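Local coordinates for protein saframycin Mx1 synthetase B (PDB 3KXW) that belongs to the ANL superfamily of AMP-binding enzymes and holds 5'-O-[(S)-(dodecanoyloxy)(hydroxy)phosphoryl]adenosine in its ligand pocket, at residues 26-31 / 38-43; 208-213 / 234-239; 72-77 / 215-220; 15-20 / 229-234. One frame throughout, in Å; residues are numbered along the deposited sequence.

From the N terminus, helix 13-23 comes first, and its residues 15-20 wait for 229-234 before contact 4 can close, more than two hundred residues on. Inside that long loop, contact 1 closes early as the hairpin of strands 28-34 and 37-42. Contact 3 also nests there, joining the loop that leads into helix 76-87 to the turn before helix 220-233. Contact 2 opens at 208-213 and closes at 234-239, so it crosses both contact 3 and contact 4, sharing G234 with the latter. Strand 28-34 lies beside strand 236-239, which makes contacts 1 and 2 parts of one sheet; helix 220-233 ties that sheet to helix 13-23.

Contact 1: residues 26-31 / 38-43; sequences NKKSCT and EETMTY
Over one face of the Y43 ring sits S29 CB, 4.1 Å from the ring centroid and 18° off its normal, a CH-pi contact displaced toward the rim. K27 lies side by side with Y43, pointing the same way, and brings its CD to 4.1 Å from Y43 CE1. A water links S29 OG to Y43 OH, and that hydroxyl also bonds to the carbonyl of I231 in helix 220-233. Behind these side chains is the antiparallel hairpin of strands 28-34 and 37-42, whose register is shifted by one residue at a classic beta bulge: S29 and C30 both face M41. The carbonyl oxygen of M41 takes S29 N at 2.8 Å and C30 N at 3.2 Å, both in the carbonyl plane. M41 N returns a bond to C30 O at 2.8 Å, and T31 pairs with T40 beyond the bulge. On the face carrying T31 and T40 the two hydroxyls meet, OG1 to OG1, at 2.7 Å. Each OG1 sits beside its own backbone N (chi1 -64° in T31, -74° in T40), with the methyl anti to it. At the helix start, T42 is the N-cap of helix 43-59, and a water joins its OG1 to N26 OD1. One carbonyl, M41 O, thus serves two N-H groups and absorbs the extra residue of the bulge, the threonine hydroxyls satisfy each other, and Y43 OH carries the hairpin's bonding over to helix 220-233.

Contact 2: residues 208-213 / 234-239; sequences ETIIFS and GIQAIM
Strands 210-213 and 236-239 run parallel as neighbours in a mixed sheet, I211 beside A237 and F212 beside I238, the two ends of a beta-alpha-beta crossover whose helix is 220-233. Three backbone bonds join the strands: I211 N bonds to Q236 O at 3.0 Å, I238 N to I211 O at 2.8 Å, and S213 N to I238 O at 2.8 Å. Ahead of these rungs a water takes over, accepting from Q236 N and donating to T209 O. There I235 CG2 packs on T209 CG2, 3.7 Å away. On the face with I210, F212 and I238, the F212 side chain crosses I238 at about a right angle, its CD1 3.7 Å from I238 CG2. Its CG stands anti to the backbone N (chi1 -175°), and one face of the ring covers the carbonyl oxygen of I238, 3.2 Å from CD1. On the other face, I211 and A237 rest on P230 of the crossover helix, and the side chain of I211 lies about 4 Å from the bound 1ZZ. Chemically, the I238 carbonyl is both bonded and roofed: S213 N satisfies it, the CA-H of F212 adds a close approach, and the aromatic ring lies over it within a largely apolar, buried interface.

Contact 3: residues 72-77 / 215-220; sequences FAPGLP and LPPHHD. With 1ZZ (5'-O-[(S)-(dodecanoyloxy)(hydroxy)phosphoryl]adenosine), chain B.
Two proline rings, P74 and P217, carry much of this small contact, crossing at about a right angle with P74 CG 3.7 Å from P217 CD. Both segments are helix lead-ins: G75 is the N-cap of helix 76-87, and a type I beta turn from P216 to H219 ends with H219 as the N-cap of helix 220-233. At G75 the backbone angles (phi 154°, psi -179°) would press a CB against the carbonyl oxygen of P74, which by itself calls for glycine. P74 CB also touches P217 CG, at 3.8 Å, so the rings meet through carbons alone. Next to them, the edge of the H218 imidazole faces the backbone carbonyl of F72; the ring is probably turned over in the model, so nothing firm rests on which of its atoms points there. Y96 meets the same imidazole ring to ring, while L78 of helix 76-87 touches both P217 and H218. H219, closing the turn, and D220, opening the helix, both belong to the pocket of 1ZZ. The carboxylate carbon of D220, CG, lies 3.8 Å above one face of the H219 imidazole, offset toward the rim. From that ring NE2 makes a weak hydrogen bond to O4 of 1ZZ, 2.9 Å long and bent to 121° at the hydrogen.

Contact 4: residues 15-20 / 229-234; sequences DVVRLR and TPIYGG
V16 and R20 of helix 13-23 come down on the last turn of helix 220-233 around Y232, where the axes of the two short helical segments pass 9.5 Å apart at 50°. That turn ends in a Schellman motif, with G234 taking the positive phi (78°) that favours glycine. R20 does the polar work. Its chain, extended from CG to NE, delivers the guanidinium side-on to one backbone atom: Y232 O receives NE at 3.1 Å and NH2 at 3.0 Å. The oxygen lies in the guanidinium plane, yet both nitrogens approach it from the same face of its carbonyl, NE well above that plane and NH2 tilted from it. One face of the guanidinium covers the peptide link of G233 and G234, with G233 C 3.3 Å from NH2. R20 also makes a cation-pi contact with Y7. Apolar groups fill in alongside: V17 CG2 meets I231 CG2 at 3.5 Å, and V16 CG2 comes to 4.2 Å from Y232 CD1. V16 CG1 rests on the Y232 carbonyl oxygen, 3.6 Å away. The hydroxyl of Y232 bonds to the backbone N of S2, tying the chain's start to this corner. A buried positive group thus sits at the carbonyl end of a helix, where the local field would be expected to favour it, and its two nitrogens share a single helix-end oxygen.

Contact 1: residues 26-31 / 38-43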
# COMPACT_ATOMS: atom_id res chain seq x y z
N ASN A 26 -26.00 -3.81 -16.11
CA ASN A 26 -25.77 -5.15 -15.56
C ASN A 26 -24.34 -5.67 -15.64
O ASN A 26 -24.08 -6.81 -15.26
CB ASN A 26 -26.73 -6.19 -16.17
CG ASN A 26 -28.19 -5.94 -15.79
OD1 ASN A 26 -28.50 -5.35 -14.75
ND2 ASN A 26 -29.10 -6.40 -16.65
N LYS A 27 -23.43 -4.85 -16.14
CA LYS A 27 -22.02 -5.22 -16.18
C LYS A 27 -21.48 -5.35 -14.75
O LYS A 27 -21.63 -4.44 -13.93
CB LYS A 27 -21.19 -4.19 -16.97
CG LYS A 27 -19.72 -4.58 -17.20
CD LYS A 27 -18.92 -3.47 -17.91
CE LYS A 27 -19.20 -3.44 -19.40
NZ LYS A 27 -18.49 -2.32 -20.13
N LYS A 28 -20.88 -6.49 -14.46
CA LYS A 28 -20.26 -6.72 -13.15
C LYS A 28 -19.13 -5.72 -12.93
O LYS A 28 -18.29 -5.53 -13.79
CB LYS A 28 -19.63 -8.12 -13.08
CG LYS A 28 -20.58 -9.26 -13.35
CD LYS A 28 -19.84 -10.62 -13.27
CE LYS A 28 -20.79 -11.78 -13.48
NZ LYS A 28 -22.00 -11.60 -12.62
N SER A 29 -19.10 -5.11 -11.76
CA SER A 29 -18.00 -4.21 -11.45
C SER A 29 -17.08 -4.78 -10.37
O SER A 29 -15.91 -5.08 -10.62
CB SER A 29 -18.56 -2.85 -11.01
OG SER A 29 -17.53 -1.99 -10.58
N CYS A 30 -17.61 -4.95 -9.16
CA CYS A 30 -16.79 -5.32 -8.02
C CYS A 30 -17.27 -6.61 -7.40
O CYS A 30 -18.47 -6.79 -7.16
CB CYS A 30 -16.84 -4.21 -6.95
SG CYS A 30 -15.93 -2.71 -7.44
N THR A 31 -16.33 -7.51 -7.13
CA THR A 31 -16.63 -8.75 -6.44
C THR A 31 -15.72 -8.86 -5.23
O THR A 31 -14.49 -8.71 -5.34
CB THR A 31 -16.39 -9.99 -7.35
OG1 THR A 31 -17.31 -9.98 -8.46
CG2 THR A 31 -16.57 -11.31 -6.55
N GLU A 38 -19.14 -15.24 -2.09
CA GLU A 38 -19.00 -14.28 -3.20
C GLU A 38 -20.09 -13.22 -3.10
O GLU A 38 -21.26 -13.56 -2.92
CB GLU A 38 -19.22 -15.02 -4.52
CG GLU A 38 -18.04 -15.14 -5.46
CD GLU A 38 -18.48 -15.24 -6.92
OE1 GLU A 38 -19.70 -15.36 -7.16
OE2 GLU A 38 -17.61 -15.19 -7.83
N GLU A 39 -19.72 -11.95 -3.21
CA GLU A 39 -20.71 -10.89 -3.39
C GLU A 39 -20.26 -9.94 -4.48
O GLU A 39 -19.11 -9.48 -4.50
CB GLU A 39 -20.96 -10.12 -2.10
CG GLU A 39 -22.26 -9.33 -2.13
CD GLU A 39 -22.44 -8.45 -0.90
OE1 GLU A 39 -21.86 -8.78 0.16
OE2 GLU A 39 -23.16 -7.42 -1.01
N THR A 40 -21.18 -9.63 -5.39
CA THR A 40 -20.85 -8.88 -6.59
C THR A 40 -21.77 -7.67 -6.71
O THR A 40 -22.93 -7.75 -6.33
CB THR A 40 -20.97 -9.79 -7.84
OG1 THR A 40 -19.85 -10.69 -7.88
CG2 THR A 40 -20.96 -8.96 -9.15
N MSE A 41 -21.27 -6.57 -7.23
CA MSE A 41 -22.18 -5.47 -7.59
C MSE A 41 -21.94 -5.01 -9.00
O MSE A 41 -20.80 -4.97 -9.49
CB MSE A 41 -22.10 -4.29 -6.60
CG MSE A 41 -20.76 -3.65 -6.44
SE MSE A 41 -20.98 -2.08 -5.23
CE MSE A 41 -22.71 -2.61 -4.46
N THR A 42 -23.04 -4.71 -9.68
CA THR A 42 -23.00 -4.24 -11.05
C THR A 42 -22.84 -2.73 -11.02
O THR A 42 -22.91 -2.12 -9.97
CB THR A 42 -24.30 -4.58 -11.75
OG1 THR A 42 -25.37 -3.92 -11.08
CG2 THR A 42 -24.55 -6.10 -11.72
N TYR A 43 -22.62 -2.11 -12.19
CA TYR A 43 -22.60 -0.65 -12.25
C TYR A 43 -23.93 -0.03 -11.80
O TYR A 43 -23.95 0.94 -11.05
CB TYR A 43 -22.21 -0.17 -13.64
CG TYR A 43 -20.70 -0.12 -13.82
CD1 TYR A 43 -20.02 -1.17 -14.41
CD2 TYR A 43 -19.98 0.97 -13.40
CE1 TYR A 43 -18.64 -1.12 -14.56
CE2 TYR A 43 -18.60 1.03 -13.54
CZ TYR A 43 -17.94 -0.03 -14.13
OH TYR A 43 -16.57 0.01 -14.26
O HOH W 1 -27.87 -4.75 -12.01
O HOH W 2 -20.74 -13.28 -9.86
O HOH W 3 -15.77 -2.07 -12.60

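Contact 2: residues 208-213 / 234-239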
# COMPACT_ATOMS: atom_id res chain seq x y z
N GLU A 208 -10.57 -7.58 -21.98
CA GLU A 208 -10.30 -8.89 -21.42
C GLU A 208 -9.78 -8.74 -19.97
O GLU A 208 -9.73 -9.71 -19.21
CB GLU A 208 -9.26 -9.60 -22.28
CG GLU A 208 -9.15 -11.08 -22.07
CD GLU A 208 -8.15 -11.71 -23.03
OE1 GLU A 208 -8.11 -11.30 -24.23
OE2 GLU A 208 -7.40 -12.60 -22.58
N THR A 209 -9.41 -7.52 -19.60
CA THR A 209 -8.69 -7.32 -18.33
C THR A 209 -9.54 -7.71 -17.13
O THR A 209 -10.72 -7.34 -17.06
CB THR A 209 -8.25 -5.85 -18.16
OG1 THR A 209 -7.35 -5.49 -19.22
CG2 THR A 209 -7.58 -5.64 -16.80
N ILE A 210 -8.95 -8.44 -16.20
CA ILE A 210 -9.60 -8.70 -14.92
C ILE A 210 -8.58 -8.44 -13.81
O ILE A 210 -7.49 -8.97 -13.82
CB ILE A 210 -10.14 -10.13 -14.84
CG1 ILE A 210 -11.26 -10.30 -15.89
CG2 ILE A 210 -10.66 -10.45 -13.43
CD1 ILE A 210 -11.90 -11.67 -15.87
N ILE A 211 -8.93 -7.60 -12.85
CA ILE A 211 -7.98 -7.33 -11.80
C ILE A 211 -8.30 -8.13 -10.55
O ILE A 211 -9.46 -8.19 -10.13
CB ILE A 211 -7.94 -5.82 -11.47
CG1 ILE A 211 -7.50 -5.03 -12.71
CG2 ILE A 211 -7.06 -5.56 -10.25
CD1 ILE A 211 -7.53 -3.50 -12.52
N PHE A 212 -7.30 -8.76 -9.95
CA PHE A 212 -7.51 -9.34 -8.63
C PHE A 212 -6.70 -8.56 -7.60
O PHE A 212 -5.57 -8.16 -7.88
CB PHE A 212 -7.15 -10.83 -8.57
CG PHE A 212 -7.47 -11.44 -7.26
CD1 PHE A 212 -8.74 -11.96 -7.04
CD2 PHE A 212 -6.59 -11.35 -6.19
CE1 PHE A 212 -9.08 -12.46 -5.79
CE2 PHE A 212 -6.93 -11.83 -4.95
CZ PHE A 212 -8.19 -12.39 -4.74
N SER A 213 -7.26 -8.34 -6.43
CA SER A 213 -6.50 -7.67 -5.39
C SER A 213 -6.82 -8.14 -4.00
O SER A 213 -7.99 -8.29 -3.66
CB SER A 213 -6.73 -6.17 -5.48
OG SER A 213 -5.92 -5.47 -4.53
N GLY A 234 -14.26 0.28 -16.65
CA GLY A 234 -15.26 -0.71 -17.06
C GLY A 234 -14.82 -2.16 -16.88
O GLY A 234 -15.29 -3.06 -17.59
N ILE A 235 -13.92 -2.38 -15.93
CA ILE A 235 -13.20 -3.64 -15.80
C ILE A 235 -13.50 -4.28 -14.47
O ILE A 235 -13.58 -3.58 -13.45
CB ILE A 235 -11.67 -3.38 -15.77
CG1 ILE A 235 -11.19 -2.86 -17.12
CG2 ILE A 235 -10.89 -4.65 -15.35
CD1 ILE A 235 -11.66 -3.64 -18.27
N GLN A 236 -13.62 -5.60 -14.43
CA GLN A 236 -13.93 -6.26 -13.16
C GLN A 236 -12.80 -6.14 -12.13
O GLN A 236 -11.62 -6.30 -12.47
CB GLN A 236 -14.23 -7.74 -13.37
CG GLN A 236 -15.60 -8.04 -13.95
CD GLN A 236 -15.93 -9.52 -13.83
OE1 GLN A 236 -15.80 -10.28 -14.79
NE2 GLN A 236 -16.35 -9.92 -12.64
N ALA A 237 -13.16 -5.85 -10.88
CA ALA A 237 -12.23 -5.90 -9.76
C ALA A 237 -12.67 -7.06 -8.87
O ALA A 237 -13.82 -7.10 -8.42
CB ALA A 237 -12.26 -4.57 -8.97
N ILE A 238 -11.78 -8.03 -8.66
CA ILE A 238 -12.12 -9.16 -7.79
C ILE A 238 -11.22 -9.11 -6.58
O ILE A 238 -10.00 -9.02 -6.74
CB ILE A 238 -11.87 -10.54 -8.50
CG1 ILE A 238 -12.49 -10.55 -9.90
CG2 ILE A 238 -12.36 -11.70 -7.60
CD1 ILE A 238 -13.93 -10.59 -9.92
N MSE A 239 -11.79 -9.14 -5.38
CA MSE A 239 -11.01 -8.78 -4.20
C MSE A 239 -11.21 -9.69 -2.97
O MSE A 239 -12.23 -10.33 -2.81
CB MSE A 239 -11.34 -7.35 -3.79
CG MSE A 239 -10.94 -6.30 -4.83
SE MSE A 239 -11.97 -4.66 -4.47
CE MSE A 239 -13.74 -5.30 -5.10
O HOH W 4 -13.40 -7.12 -16.89

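Contact 3: residues 72-77 / 215-220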
# COMPACT_ATOMS: atom_id res chain seq x y z
N PHE A 72 -14.03 1.40 7.82
CA PHE A 72 -14.46 0.13 7.24
C PHE A 72 -13.30 -0.84 7.10
O PHE A 72 -12.19 -0.43 6.72
CB PHE A 72 -15.05 0.32 5.83
CG PHE A 72 -16.39 0.99 5.82
CD1 PHE A 72 -17.55 0.24 5.98
CD2 PHE A 72 -16.48 2.37 5.65
CE1 PHE A 72 -18.80 0.86 5.99
CE2 PHE A 72 -17.72 3.01 5.63
CZ PHE A 72 -18.89 2.25 5.82
N ALA A 73 -13.58 -2.11 7.35
CA ALA A 73 -12.71 -3.17 6.88
C ALA A 73 -12.87 -3.27 5.35
O ALA A 73 -13.84 -2.74 4.79
CB ALA A 73 -13.08 -4.51 7.55
N PRO A 74 -11.93 -3.94 4.68
CA PRO A 74 -12.08 -4.15 3.24
C PRO A 74 -13.43 -4.80 2.91
O PRO A 74 -13.91 -5.63 3.67
CB PRO A 74 -10.94 -5.11 2.91
CG PRO A 74 -9.91 -4.90 3.98
CD PRO A 74 -10.74 -4.62 5.22
N GLY A 75 -14.02 -4.45 1.77
CA GLY A 75 -15.29 -5.00 1.39
C GLY A 75 -16.07 -4.09 0.47
O GLY A 75 -15.61 -3.00 0.10
N LEU A 76 -17.26 -4.52 0.08
CA LEU A 76 -18.06 -3.70 -0.80
C LEU A 76 -18.62 -2.46 -0.08
O LEU A 76 -18.78 -1.41 -0.72
CB LEU A 76 -19.18 -4.50 -1.48
CG LEU A 76 -18.68 -5.64 -2.38
CD1 LEU A 76 -19.87 -6.30 -3.08
CD2 LEU A 76 -17.69 -5.12 -3.41
N PRO A 77 -18.94 -2.58 1.23
CA PRO A 77 -19.47 -1.36 1.88
C PRO A 77 -18.49 -0.17 1.85
O PRO A 77 -18.91 0.97 1.63
CB PRO A 77 -19.75 -1.81 3.32
CG PRO A 77 -20.06 -3.28 3.18
CD PRO A 77 -19.18 -3.79 2.05
N LEU A 215 -5.03 -6.28 -1.74
CA LEU A 215 -4.31 -5.14 -1.15
C LEU A 215 -5.16 -4.26 -0.25
O LEU A 215 -6.35 -4.09 -0.49
CB LEU A 215 -3.66 -4.28 -2.23
CG LEU A 215 -2.64 -4.94 -3.17
CD1 LEU A 215 -2.14 -3.93 -4.21
CD2 LEU A 215 -1.46 -5.59 -2.39
N PRO A 216 -4.56 -3.71 0.81
CA PRO A 216 -5.31 -2.83 1.71
C PRO A 216 -6.00 -1.71 0.90
O PRO A 216 -5.31 -0.99 0.19
CB PRO A 216 -4.22 -2.20 2.59
CG PRO A 216 -3.04 -3.10 2.50
CD PRO A 216 -3.16 -3.93 1.23
N PRO A 217 -7.33 -1.57 1.02
CA PRO A 217 -8.01 -0.47 0.32
C PRO A 217 -7.73 0.88 1.01
O PRO A 217 -8.18 1.90 0.51
CB PRO A 217 -9.51 -0.82 0.44
CG PRO A 217 -9.62 -1.92 1.40
CD PRO A 217 -8.24 -2.39 1.82
N HIS A 218 -7.01 0.87 2.13
CA HIS A 218 -6.68 2.11 2.85
C HIS A 218 -5.27 2.65 2.53
O HIS A 218 -4.77 3.59 3.17
CB HIS A 218 -6.80 1.90 4.36
CG HIS A 218 -8.03 1.13 4.78
ND1 HIS A 218 -9.20 1.75 5.16
CD2 HIS A 218 -8.24 -0.20 4.92
CE1 HIS A 218 -10.08 0.83 5.52
NE2 HIS A 218 -9.53 -0.36 5.37
N HIS A 219 -4.62 2.02 1.56
CA HIS A 219 -3.34 2.48 1.02
C HIS A 219 -3.62 2.81 -0.47
O HIS A 219 -4.48 2.21 -1.09
CB HIS A 219 -2.32 1.35 1.16
CG HIS A 219 -0.99 1.64 0.53
ND1 HIS A 219 -0.67 1.24 -0.75
CD2 HIS A 219 0.11 2.27 1.01
CE1 HIS A 219 0.56 1.61 -1.03
NE2 HIS A 219 1.06 2.24 0.02
N ASP A 220 -2.92 3.81 -1.01
CA ASP A 220 -3.11 4.22 -2.40
C ASP A 220 -3.16 3.09 -3.45
O ASP A 220 -4.05 3.07 -4.28
CB ASP A 220 -2.09 5.29 -2.81
CG ASP A 220 -0.66 4.87 -2.57
OD1 ASP A 220 -0.42 3.66 -2.33
OD2 ASP A 220 0.23 5.76 -2.64
P 1ZZ B . 2.98 5.53 -0.54
C1 1ZZ B . -3.72 -1.69 -11.37
N1 1ZZ B . 8.36 3.14 -3.12
O1 1ZZ B . 3.68 2.97 -2.43
C2 1ZZ B . -2.55 -1.54 -10.39
N2 1ZZ B . 7.60 2.33 -5.06
O2 1ZZ B . 2.35 4.83 -1.92
C3 1ZZ B . -1.67 -0.32 -10.71
N3 1ZZ B . 10.84 2.33 -3.34
O3 1ZZ B . 2.67 6.94 -0.55
C4 1ZZ B . -0.80 0.06 -9.51
N4 1ZZ B . 11.19 1.10 -5.39
O4 1ZZ B . 2.30 4.80 0.73
C5 1ZZ B . 0.39 0.96 -9.89
N5 1ZZ B . 9.57 0.77 -7.04
O5 1ZZ B . 4.62 5.28 -0.44
C6 1ZZ B . 1.25 1.17 -8.64
O6 1ZZ B . 7.05 4.01 -1.20
C7 1ZZ B . 2.62 1.89 -8.68
O7 1ZZ B . 9.57 5.46 -1.09
C8 1ZZ B . 3.50 1.94 -7.41
O8 1ZZ B . 8.01 7.26 -1.78
C9 1ZZ B . 3.01 3.09 -6.51
C10 1ZZ B . 3.26 2.86 -5.00
C11 1ZZ B . 2.48 3.95 -4.21
C12 1ZZ B . 3.20 4.20 -2.88
C13 1ZZ B . 5.48 5.64 -1.50
C14 1ZZ B . 6.80 5.29 -1.17
C15 1ZZ B . 7.86 5.97 -2.11
C16 1ZZ B . 8.95 5.23 -1.98
C17 1ZZ B . 8.36 3.91 -1.96
C18 1ZZ B . 7.23 2.98 -4.03
C19 1ZZ B . 9.04 1.97 -4.86
C20 1ZZ B . 9.47 2.50 -3.75
C21 1ZZ B . 11.66 1.63 -4.09
C22 1ZZ B . 10.02 1.25 -5.76

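Contact 4: residues 15-20 / 229-234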
# COMPACT_ATOMS: atom_id res chain seq x y z
N ASP A 15 -19.32 11.10 -12.62
CA ASP A 15 -20.01 11.06 -13.91
C ASP A 15 -19.63 9.85 -14.74
O ASP A 15 -20.44 9.34 -15.52
CB ASP A 15 -19.83 12.36 -14.68
CG ASP A 15 -20.63 13.49 -14.08
OD1 ASP A 15 -21.66 13.20 -13.42
OD2 ASP A 15 -20.24 14.66 -14.28
N VAL A 16 -18.40 9.37 -14.56
CA VAL A 16 -18.01 8.13 -15.22
C VAL A 16 -18.88 6.98 -14.73
O VAL A 16 -19.38 6.18 -15.54
CB VAL A 16 -16.53 7.78 -15.00
CG1 VAL A 16 -16.23 6.38 -15.57
CG2 VAL A 16 -15.64 8.84 -15.64
N VAL A 17 -19.06 6.87 -13.41
CA VAL A 17 -19.87 5.78 -12.86
C VAL A 17 -21.33 5.93 -13.30
O VAL A 17 -21.97 4.95 -13.69
CB VAL A 17 -19.79 5.71 -11.32
CG1 VAL A 17 -20.76 4.67 -10.78
CG2 VAL A 17 -18.36 5.37 -10.89
N ARG A 18 -21.86 7.15 -13.23
CA ARG A 18 -23.24 7.41 -13.66
C ARG A 18 -23.47 6.96 -15.10
O ARG A 18 -24.49 6.34 -15.40
CB ARG A 18 -23.61 8.90 -13.54
CG ARG A 18 -23.88 9.37 -12.10
CD ARG A 18 -24.29 10.86 -12.02
NE ARG A 18 -25.47 11.18 -12.85
CZ ARG A 18 -25.44 11.86 -14.00
NH1 ARG A 18 -24.28 12.32 -14.49
NH2 ARG A 18 -26.56 12.11 -14.67
N LEU A 19 -22.53 7.29 -15.99
CA LEU A 19 -22.67 6.98 -17.41
C LEU A 19 -22.52 5.49 -17.68
O LEU A 19 -23.28 4.91 -18.46
CB LEU A 19 -21.66 7.78 -18.23
CG LEU A 19 -21.87 7.70 -19.74
CD1 LEU A 19 -23.27 8.20 -20.11
CD2 LEU A 19 -20.80 8.53 -20.48
N ARG A 20 -21.54 4.86 -17.05
CA ARG A 20 -21.43 3.41 -17.16
C ARG A 20 -22.70 2.69 -16.71
O ARG A 20 -23.08 1.69 -17.31
CB ARG A 20 -20.23 2.90 -16.38
CG ARG A 20 -18.91 3.25 -17.08
CD ARG A 20 -17.74 2.40 -16.63
NE ARG A 20 -16.52 2.79 -17.32
CZ ARG A 20 -16.17 2.45 -18.56
NH1 ARG A 20 -16.95 1.68 -19.32
NH2 ARG A 20 -15.02 2.89 -19.04
N THR A 229 -9.41 2.43 -10.51
CA THR A 229 -9.08 2.24 -11.93
C THR A 229 -10.06 1.29 -12.66
O THR A 229 -10.54 1.63 -13.73
CB THR A 229 -7.61 1.81 -12.14
OG1 THR A 229 -6.75 2.82 -11.59
CG2 THR A 229 -7.31 1.65 -13.63
N PRO A 230 -10.32 0.10 -12.11
CA PRO A 230 -11.29 -0.79 -12.77
C PRO A 230 -12.69 -0.17 -12.88
O PRO A 230 -13.36 -0.31 -13.90
CB PRO A 230 -11.35 -2.03 -11.86
CG PRO A 230 -10.28 -1.89 -10.86
CD PRO A 230 -9.64 -0.53 -10.95
N ILE A 231 -13.15 0.48 -11.82
CA ILE A 231 -14.45 1.15 -11.89
C ILE A 231 -14.48 2.19 -13.03
O ILE A 231 -15.39 2.21 -13.86
CB ILE A 231 -14.83 1.77 -10.51
CG1 ILE A 231 -15.11 0.63 -9.52
CG2 ILE A 231 -16.07 2.68 -10.64
CD1 ILE A 231 -15.36 1.09 -8.08
N TYR A 232 -13.45 3.03 -13.08
CA TYR A 232 -13.26 4.00 -14.16
C TYR A 232 -13.21 3.35 -15.55
O TYR A 232 -13.78 3.87 -16.52
CB TYR A 232 -11.96 4.75 -13.88
CG TYR A 232 -11.42 5.60 -15.01
CD1 TYR A 232 -11.98 6.85 -15.29
CD2 TYR A 232 -10.35 5.18 -15.79
CE1 TYR A 232 -11.47 7.64 -16.30
CE2 TYR A 232 -9.84 5.97 -16.80
CZ TYR A 232 -10.40 7.19 -17.05
OH TYR A 232 -9.90 7.97 -18.05
N GLY A 233 -12.49 2.24 -15.68
CA GLY A 233 -12.25 1.65 -16.98
C GLY A 233 -13.24 0.57 -17.45
O GLY A 233 -13.06 -0.01 -18.52
N GLY A 234 -14.26 0.28 -16.65
CA GLY A 234 -15.26 -0.71 -17.06
C GLY A 234 -14.82 -2.16 -16.88
O GLY A 234 -15.29 -3.06 -17.59